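Local coordinates for probable M18 family aminopeptidase 1 (Thermotoga maritima, PDB 2GLF), which is probably a metal-dependent aminopeptidase of the M18 family that removes residues from the N-terminal ends of peptides, at residues 5-11 against 383-387. Sequence-based numbering, arbitrary orientation.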
ATOM      1  N   LYS A   5       8.837 -50.434   1.667  1.00 24.78           N
ATOM      2  CA  LYS A   5       7.905 -51.494   2.036  1.00 23.35           C
ATOM      3  C   LYS A   5       6.881 -50.993   3.040  1.00 22.04           C
ATOM      4  O   LYS A   5       7.147 -50.051   3.789  1.00 22.05           O
ATOM      5  CB  LYS A   5       8.643 -52.675   2.671  1.00 32.56           C
ATOM      6  CG  LYS A   5       9.679 -53.339   1.804  1.00 34.63           C
ATOM      7  CD  LYS A   5      10.243 -54.560   2.511  1.00 40.20           C
ATOM      8  CE  LYS A   5      11.353 -55.199   1.702  1.00 43.48           C
ATOM      9  NZ  LYS A   5      10.896 -55.525   0.324  1.00 47.70           N
ATOM     10  N   ASN A   6       5.716 -51.637   3.065  1.00 11.89           N
ATOM     11  CA  ASN A   6       4.678 -51.259   4.009  1.00 11.14           C
ATOM     12  C   ASN A   6       4.687 -52.236   5.174  1.00 11.14           C
ATOM     13  O   ASN A   6       4.494 -53.442   4.998  1.00 11.14           O
ATOM     14  CB  ASN A   6       3.299 -51.251   3.344  1.00 22.19           C
ATOM     15  CG  ASN A   6       2.221 -50.663   4.246  1.00 20.92           C
ATOM     16  OD1 ASN A   6       1.811 -51.281   5.230  1.00 19.76           O
ATOM     17  ND2 ASN A   6       1.770 -49.452   3.922  1.00 17.45           N
ATOM     18  N   VAL A   7       4.912 -51.708   6.370  1.00 18.27           N
ATOM     19  CA  VAL A   7       4.952 -52.537   7.559  1.00 17.14           C
ATOM     20  C   VAL A   7       3.777 -53.511   7.674  1.00 17.25           C
ATOM     21  O   VAL A   7       3.973 -54.666   8.046  1.00 17.06           O
ATOM     22  CB  VAL A   7       5.033 -51.665   8.822  1.00 11.45           C
ATOM     23  CG1 VAL A   7       4.956 -52.529  10.065  1.00 11.45           C
ATOM     24  CG2 VAL A   7       6.338 -50.883   8.807  1.00 11.45           C
ATOM     25  N   TRP A   8       2.566 -53.064   7.344  1.00 28.04           N
ATOM     26  CA  TRP A   8       1.393 -53.939   7.437  1.00 27.98           C
ATOM     27  C   TRP A   8       1.533 -55.226   6.627  1.00 28.27           C
ATOM     28  O   TRP A   8       0.882 -56.226   6.933  1.00 28.21           O
ATOM     29  CB  TRP A   8       0.114 -53.205   7.001  1.00 16.70           C
ATOM     30  CG  TRP A   8      -0.278 -52.081   7.920  1.00 16.90           C
ATOM     31  CD1 TRP A   8      -0.076 -50.748   7.712  1.00 14.42           C
ATOM     32  CD2 TRP A   8      -0.882 -52.197   9.216  1.00 15.96           C
ATOM     33  NE1 TRP A   8      -0.512 -50.026   8.796  1.00 14.04           N
ATOM     34  CE2 TRP A   8      -1.012 -50.889   9.735  1.00 14.75           C
ATOM     35  CE3 TRP A   8      -1.322 -53.279   9.990  1.00 13.49           C
ATOM     36  CZ2 TRP A   8      -1.566 -50.630  10.996  1.00 14.71           C
ATOM     37  CZ3 TRP A   8      -1.871 -53.023  11.240  1.00 15.18           C
ATOM     38  CH2 TRP A   8      -1.989 -51.706  11.732  1.00 15.05           C
ATOM     39  N   HIS A   9       2.381 -55.203   5.603  1.00 17.29           N
ATOM     40  CA  HIS A   9       2.592 -56.381   4.769  1.00 18.10           C
ATOM     41  C   HIS A   9       3.793 -57.220   5.207  1.00 18.25           C
ATOM     42  O   HIS A   9       4.166 -58.173   4.525  1.00 18.83           O
ATOM     43  CB  HIS A   9       2.787 -55.965   3.313  1.00 25.10           C
ATOM     44  CG  HIS A   9       1.556 -55.409   2.672  1.00 25.04           C
ATOM     45  ND1 HIS A   9       1.568 -54.833   1.420  1.00 25.59           N
ATOM     46  CD2 HIS A   9       0.272 -55.358   3.099  1.00 25.47           C
ATOM     47  CE1 HIS A   9       0.343 -54.449   1.103  1.00 26.60           C
ATOM     48  NE2 HIS A   9      -0.461 -54.757   2.105  1.00 26.49           N
ATOM     49  N   HIS A  10       4.400 -56.872   6.339  1.00 24.59           N
ATOM     50  CA  HIS A  10       5.561 -57.608   6.819  1.00 24.63           C
ATOM     51  C   HIS A  10       5.612 -57.815   8.331  1.00 24.82           C
ATOM     52  O   HIS A  10       6.600 -58.352   8.832  1.00 25.18           O
ATOM     53  CB  HIS A  10       6.852 -56.894   6.406  1.00 25.19           C
ATOM     54  CG  HIS A  10       6.998 -56.692   4.933  1.00 28.27           C
ATOM     55  ND1 HIS A  10       7.009 -57.736   4.035  1.00 31.65           N
ATOM     56  CD2 HIS A  10       7.166 -55.565   4.202  1.00 31.73           C
ATOM     57  CE1 HIS A  10       7.179 -57.262   2.814  1.00 32.75           C
ATOM     58  NE2 HIS A  10       7.276 -55.947   2.888  1.00 32.06           N
ATOM     59  N   ARG A  11       4.582 -57.418   9.071  1.00 25.21           N
ATOM     60  CA  ARG A  11       4.683 -57.584  10.510  1.00 25.48           C
ATOM     61  C   ARG A  11       3.666 -58.367  11.322  1.00 26.01           C
ATOM     62  O   ARG A  11       3.964 -58.713  12.470  1.00 28.09           O
ATOM     63  CB  ARG A  11       4.890 -56.226  11.177  1.00 21.68           C
ATOM     64  CG  ARG A  11       6.206 -56.156  11.942  1.00 22.45           C
ATOM     65  CD  ARG A  11       7.374 -56.348  10.993  1.00 27.12           C
ATOM     66  NE  ARG A  11       8.633 -56.565  11.688  1.00 29.64           N
ATOM     67  CZ  ARG A  11       9.811 -56.647  11.079  1.00 32.61           C
ATOM     68  NH1 ARG A  11       9.883 -56.526   9.761  1.00 33.99           N
ATOM     69  NH2 ARG A  11      10.916 -56.855  11.784  1.00 33.67           N
ATOM     70  N   GLN A 383      18.621 -56.992  10.189  1.00 13.87           N
ATOM     71  CA  GLN A 383      17.581 -57.506  11.073  1.00 13.78           C
ATOM     72  C   GLN A 383      16.216 -57.443  10.378  1.00 14.11           C
ATOM     73  O   GLN A 383      15.178 -57.758  10.979  1.00 14.25           O
ATOM     74  CB  GLN A 383      17.525 -56.700  12.372  1.00 26.02           C
ATOM     75  CG  GLN A 383      18.790 -56.742  13.200  1.00 29.46           C
ATOM     76  CD  GLN A 383      19.312 -58.151  13.393  1.00 32.20           C
ATOM     77  OE1 GLN A 383      19.879 -58.745  12.477  1.00 32.03           O
ATOM     78  NE2 GLN A 383      19.118 -58.695  14.586  1.00 34.18           N
ATOM     79  N   GLY A 384      16.222 -57.025   9.113  1.00 16.75           N
ATOM     80  CA  GLY A 384      14.987 -56.932   8.348  1.00 16.16           C
ATOM     81  C   GLY A 384      14.003 -55.887   8.840  1.00 16.47           C
ATOM     82  O   GLY A 384      12.791 -56.062   8.724  1.00 17.55           O
ATOM     83  N   VAL A 385      14.519 -54.793   9.388  1.00 28.53           N
ATOM     84  CA  VAL A 385      13.665 -53.725   9.889  1.00 27.77           C
ATOM     85  C   VAL A 385      13.215 -52.813   8.744  1.00 28.30           C
ATOM     86  O   VAL A 385      14.023 -52.373   7.926  1.00 28.92           O
ATOM     87  CB  VAL A 385      14.409 -52.877  10.933  1.00  6.02           C
ATOM     88  CG1 VAL A 385      13.440 -51.959  11.643  1.00  6.02           C
ATOM     89  CG2 VAL A 385      15.119 -53.776  11.912  1.00  6.02           C
ATOM     90  N   ILE A 386      11.916 -52.542   8.683  1.00 24.74           N
ATOM     91  CA  ILE A 386      11.362 -51.676   7.651  1.00 24.56           C
ATOM     92  C   ILE A 386      11.632 -50.215   8.025  1.00 24.62           C
ATOM     93  O   ILE A 386      11.214 -49.755   9.086  1.00 24.59           O
ATOM     94  CB  ILE A 386       9.824 -51.891   7.501  1.00 13.42           C
ATOM     95  CG1 ILE A 386       9.533 -53.183   6.730  1.00 13.11           C
ATOM     96  CG2 ILE A 386       9.203 -50.729   6.760  1.00 12.80           C
ATOM     97  CD1 ILE A 386      10.021 -54.431   7.404  1.00 13.99           C
ATOM     98  N   TRP A 387      12.336 -49.489   7.165  1.00 15.16           N
ATOM     99  CA  TRP A 387      12.630 -48.086   7.446  1.00 15.73           C
ATOM    100  C   TRP A 387      12.548 -47.219   6.184  1.00 15.44           C
ATOM    101  O   TRP A 387      12.528 -47.723   5.057  1.00 15.65           O
ATOM    102  CB  TRP A 387      14.017 -47.953   8.090  1.00 26.72           C
ATOM    103  CG  TRP A 387      15.142 -48.366   7.188  1.00 28.53           C
ATOM    104  CD1 TRP A 387      15.476 -49.641   6.813  1.00 29.65           C
ATOM    105  CD2 TRP A 387      16.026 -47.494   6.475  1.00 28.54           C
ATOM    106  NE1 TRP A 387      16.508 -49.613   5.905  1.00 28.78           N
ATOM    107  CE2 TRP A 387      16.865 -48.309   5.679  1.00 28.73           C
ATOM    108  CE3 TRP A 387      16.190 -46.102   6.428  1.00 25.80           C
ATOM    109  CZ2 TRP A 387      17.853 -47.776   4.844  1.00 28.50           C
ATOM    110  CZ3 TRP A 387      17.174 -45.572   5.597  1.00 28.68           C
ATOM    111  CH2 TRP A 387      17.992 -46.409   4.816  1.00 29.43           C
TER
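I386 points at segment 5-11 with both branches: CG2 lies anti to the backbone N and heads for V7, while CG1 stands beside that N (chi1 -77°) and carries CD1 toward H10 and R11. The R11 chain bends once at chi2 (62°) and then runs out extended, bringing its guanidinium to the backbone of G384. There NH1 donates to G384 O over 3.1 Å in a fairly straight bond (159° at the hydrogen). The carbonyl oxygen sits at the edge of the guanidinium, near its plane, although seen from the peptide the donor is tilted somewhat out of the carbonyl plane. G384 follows helix 370-382 and closes it in a Schellman motif, so R11 takes hold just where the chain turns off that helix toward strand 387-389, an outermost strand, within this chain, of the mixed sheet of the M18-family fold. On the apolar side, V7 CG2 meets I386 CG2 at 3.5 Å, the two side chains crossing at a slant. K5 O lies 3.7 Å from the same I386 CG2, whereas the lysine chain itself passes I386 CG1 with CB and then leads away. H10 closes in more loosely, its CB 4.1 Å from I386 CD1. Within segment 5-11, N6 OD1 accepts from W8 N at 2.9 Å, an Asx turn, and H9 N and H10 N bond back to N6 O and V7 O. Helix 433-449 packs against both segments: A434 touches V7, and E438 accepts from I386 N while making a long, weak ion pair with R11. Farther along the turn, H9 NE2 is hydrogen-bonded to P192 O of a second subunit.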